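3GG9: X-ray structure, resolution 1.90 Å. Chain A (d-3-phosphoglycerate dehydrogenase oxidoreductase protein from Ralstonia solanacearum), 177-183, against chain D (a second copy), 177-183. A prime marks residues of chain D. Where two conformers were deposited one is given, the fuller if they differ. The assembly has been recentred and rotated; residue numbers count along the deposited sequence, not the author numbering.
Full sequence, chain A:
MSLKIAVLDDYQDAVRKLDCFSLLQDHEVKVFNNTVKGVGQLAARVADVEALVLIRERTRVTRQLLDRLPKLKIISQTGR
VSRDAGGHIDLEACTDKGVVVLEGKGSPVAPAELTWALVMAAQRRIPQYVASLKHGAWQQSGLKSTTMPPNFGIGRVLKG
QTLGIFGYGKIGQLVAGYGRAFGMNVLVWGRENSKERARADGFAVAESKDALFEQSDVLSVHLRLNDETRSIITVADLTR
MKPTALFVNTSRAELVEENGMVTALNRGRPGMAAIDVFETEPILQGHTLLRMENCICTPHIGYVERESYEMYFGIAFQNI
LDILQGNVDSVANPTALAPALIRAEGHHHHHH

Chain A 177-183: GYGRAFG
Chain D 177-183: GYGRAFG

How are the two backbones laid against each other? Each stretch is the last turn of a helix that begins earlier in its chain, helical from Gly177 to Ala181 and likewise from Gly177′ to Ala181′, with phi near -60° and psi between -25° and -50°. The two axes run nearly antiparallel, their N-to-C directions 162° apart, and approach to 10.0 Å. The register centres on alanine: Ala181 CA lies 6.2 Å from Ala181′ CA. Within each turn, Ala181 N donates to Gly177 O at 3.0 Å and Phe182 N to Tyr178 O at 2.9 Å; the corresponding bonds in the second copy, Ala181′ N to Gly177′ O and Phe182′ N to Tyr178′ O, are both 3.0 Å.

Where do the helices themselves come closest? At one margin of the contact, where two methyl groups meet, for Ala181 and Ala181′ both point their CA-to-CB bonds toward the other stretch. Ala181 CB meets Ala181′ CB at 3.4 Å, a tight apolar contact in which two small bumps touch end to end and leave little space between them. The bulkier residues start differently: the CA-to-CB bonds of Tyr178, Phe182 and their counterparts point sideways, and the rings then swing in to meet the partner.

How do those rings fill the space to one side of the alanine pair? Each tyrosine lies over the phenylalanine of the other chain in an offset stack. The Tyr178 and Phe182′ ring centroids are 4.0 Å apart with planes at 12°, and Tyr178 CZ approaches Phe182′ CE1 to 3.5 Å. In the reciprocal pair, Phe182 and Tyr178′ have centroids 3.9 Å apart and planes at 9°, with Phe182 CE1 to Tyr178′ CZ again at 3.5 Å. The offset sets flat faces together while avoiding full overlap of their electron clouds. All four side chains use the m rotamer: chi1 and chi2 are -59° and 152° for Tyr178, -56° and 147° for Tyr178′, -85° and -100° for Phe182, and -81° and -99° for Phe182′. The two stacks join where the phenylalanines meet edge to edge, Phe182 CE2 lying 4.0 Å from Phe182′ CE2. The stretches together bury 372 Å².

Where do the polar groups go, with no direct hydrogen bond crossing the contact? Water links each tyrosine hydroxyl to the opposing backbone. Water 1 lies 2.9 Å from Tyr178 OH and donates to Phe182′ O at 2.8 Å; water 2 donates to Phe182 O at 3.0 Å and accepts from Tyr178′ OH at 2.8 Å. Each bridge thus ties the tyrosine to the backbone carbonyl of the very phenylalanine it stacks on.

How does the chain leave the contact? Gly183 and Gly183′ turn to positive phi, 77° and 80°, with psi 26° and 22°. Gly183 N donates to Arg180 O at 3.0 Å, and Gly183′ N to Arg180′ O at 2.9 Å. Neither glycine touches the opposite stretch.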

# COMPACT_ATOMS: atom_id res chain seq x y z
N GLY A 177 -7.01 -10.79 -10.80
CA GLY A 177 -6.14 -11.86 -10.31
C GLY A 177 -5.62 -11.62 -8.89
O GLY A 177 -5.60 -12.53 -8.06
N TYR A 178 -5.19 -10.39 -8.61
CA TYR A 178 -4.75 -10.01 -7.27
C TYR A 178 -5.86 -10.21 -6.24
O TYR A 178 -5.63 -10.71 -5.11
CB TYR A 178 -4.28 -8.55 -7.24
CG TYR A 178 -3.13 -8.22 -8.17
CD1 TYR A 178 -2.98 -6.94 -8.67
CD2 TYR A 178 -2.16 -9.19 -8.52
CE1 TYR A 178 -1.91 -6.61 -9.51
CE2 TYR A 178 -1.10 -8.87 -9.37
CZ TYR A 178 -0.98 -7.57 -9.86
OH TYR A 178 0.07 -7.24 -10.69
N GLY A 179 -7.07 -9.79 -6.61
CA GLY A 179 -8.25 -9.94 -5.77
C GLY A 179 -8.48 -11.39 -5.41
O GLY A 179 -8.64 -11.71 -4.24
N ARG A 180 -8.45 -12.26 -6.42
CA ARG A 180 -8.61 -13.70 -6.22
C ARG A 180 -7.54 -14.27 -5.28
O ARG A 180 -7.84 -15.07 -4.38
CB ARG A 180 -8.59 -14.44 -7.56
CG ARG A 180 -9.15 -15.86 -7.49
CD ARG A 180 -10.55 -15.98 -8.10
NE ARG A 180 -11.58 -15.24 -7.36
CZ ARG A 180 -12.87 -15.22 -7.69
NH1 ARG A 180 -13.31 -15.89 -8.75
NH2 ARG A 180 -13.74 -14.52 -6.96
N ALA A 181 -6.29 -13.85 -5.47
CA ALA A 181 -5.20 -14.33 -4.62
C ALA A 181 -5.29 -13.81 -3.19
O ALA A 181 -4.77 -14.43 -2.27
CB ALA A 181 -3.87 -13.99 -5.21
N PHE A 182 -5.95 -12.67 -2.97
CA PHE A 182 -6.25 -12.24 -1.61
C PHE A 182 -7.51 -12.86 -1.00
O PHE A 182 -7.85 -12.57 0.16
CB PHE A 182 -6.26 -10.69 -1.49
CG PHE A 182 -4.88 -10.11 -1.29
CD1 PHE A 182 -4.46 -9.74 -0.01
CD2 PHE A 182 -3.97 -10.02 -2.34
CE1 PHE A 182 -3.17 -9.26 0.21
CE2 PHE A 182 -2.65 -9.54 -2.11
CZ PHE A 182 -2.27 -9.16 -0.83
N GLY A 183 -8.18 -13.74 -1.75
CA GLY A 183 -9.41 -14.40 -1.25
C GLY A 183 -10.65 -13.50 -1.28
O GLY A 183 -11.58 -13.71 -0.50
N GLY D 177 2.55 -16.54 -0.41
CA GLY D 177 1.46 -16.64 -1.39
C GLY D 177 1.18 -15.35 -2.14
O GLY D 177 0.89 -15.38 -3.33
N TYR D 178 1.23 -14.21 -1.45
CA TYR D 178 1.07 -12.92 -2.12
C TYR D 178 2.25 -12.67 -3.07
O TYR D 178 2.07 -12.22 -4.20
CB TYR D 178 0.98 -11.76 -1.13
CG TYR D 178 -0.10 -11.88 -0.10
CD1 TYR D 178 0.09 -11.34 1.18
CD2 TYR D 178 -1.31 -12.53 -0.38
CE1 TYR D 178 -0.89 -11.46 2.16
CE2 TYR D 178 -2.30 -12.65 0.59
CZ TYR D 178 -2.08 -12.12 1.86
OH TYR D 178 -3.04 -12.22 2.83
N GLY D 179 3.46 -12.99 -2.62
CA GLY D 179 4.63 -12.86 -3.50
C GLY D 179 4.45 -13.65 -4.78
O GLY D 179 4.67 -13.15 -5.89
N ARG D 180 4.01 -14.89 -4.64
CA ARG D 180 3.77 -15.74 -5.81
C ARG D 180 2.72 -15.12 -6.74
O ARG D 180 2.93 -15.06 -7.97
CB ARG D 180 3.38 -17.15 -5.37
CG ARG D 180 3.19 -18.12 -6.52
CD ARG D 180 2.57 -19.42 -6.01
NE ARG D 180 1.31 -19.15 -5.31
CZ ARG D 180 0.89 -19.80 -4.23
NH1 ARG D 180 -0.27 -19.48 -3.68
NH2 ARG D 180 1.63 -20.77 -3.69
N ALA D 181 1.62 -14.63 -6.17
CA ALA D 181 0.55 -13.97 -6.92
C ALA D 181 1.00 -12.75 -7.70
O ALA D 181 0.44 -12.46 -8.77
CB ALA D 181 -0.60 -13.61 -6.01
N PHE D 182 2.00 -12.03 -7.20
CA PHE D 182 2.53 -10.91 -7.94
C PHE D 182 3.68 -11.25 -8.88
O PHE D 182 4.27 -10.37 -9.48
CB PHE D 182 2.93 -9.80 -6.95
CG PHE D 182 1.76 -8.99 -6.50
CD1 PHE D 182 1.51 -7.75 -7.09
CD2 PHE D 182 0.87 -9.48 -5.55
CE1 PHE D 182 0.38 -7.01 -6.71
CE2 PHE D 182 -0.26 -8.74 -5.17
CZ PHE D 182 -0.49 -7.51 -5.75
N GLY D 183 3.99 -12.53 -9.05
CA GLY D 183 5.07 -12.87 -9.95
C GLY D 183 6.46 -12.70 -9.37
O GLY D 183 7.43 -12.58 -10.12
O HOH W 1 2.75 -8.29 -10.62
O HOH W 2 -5.82 -12.15 2.35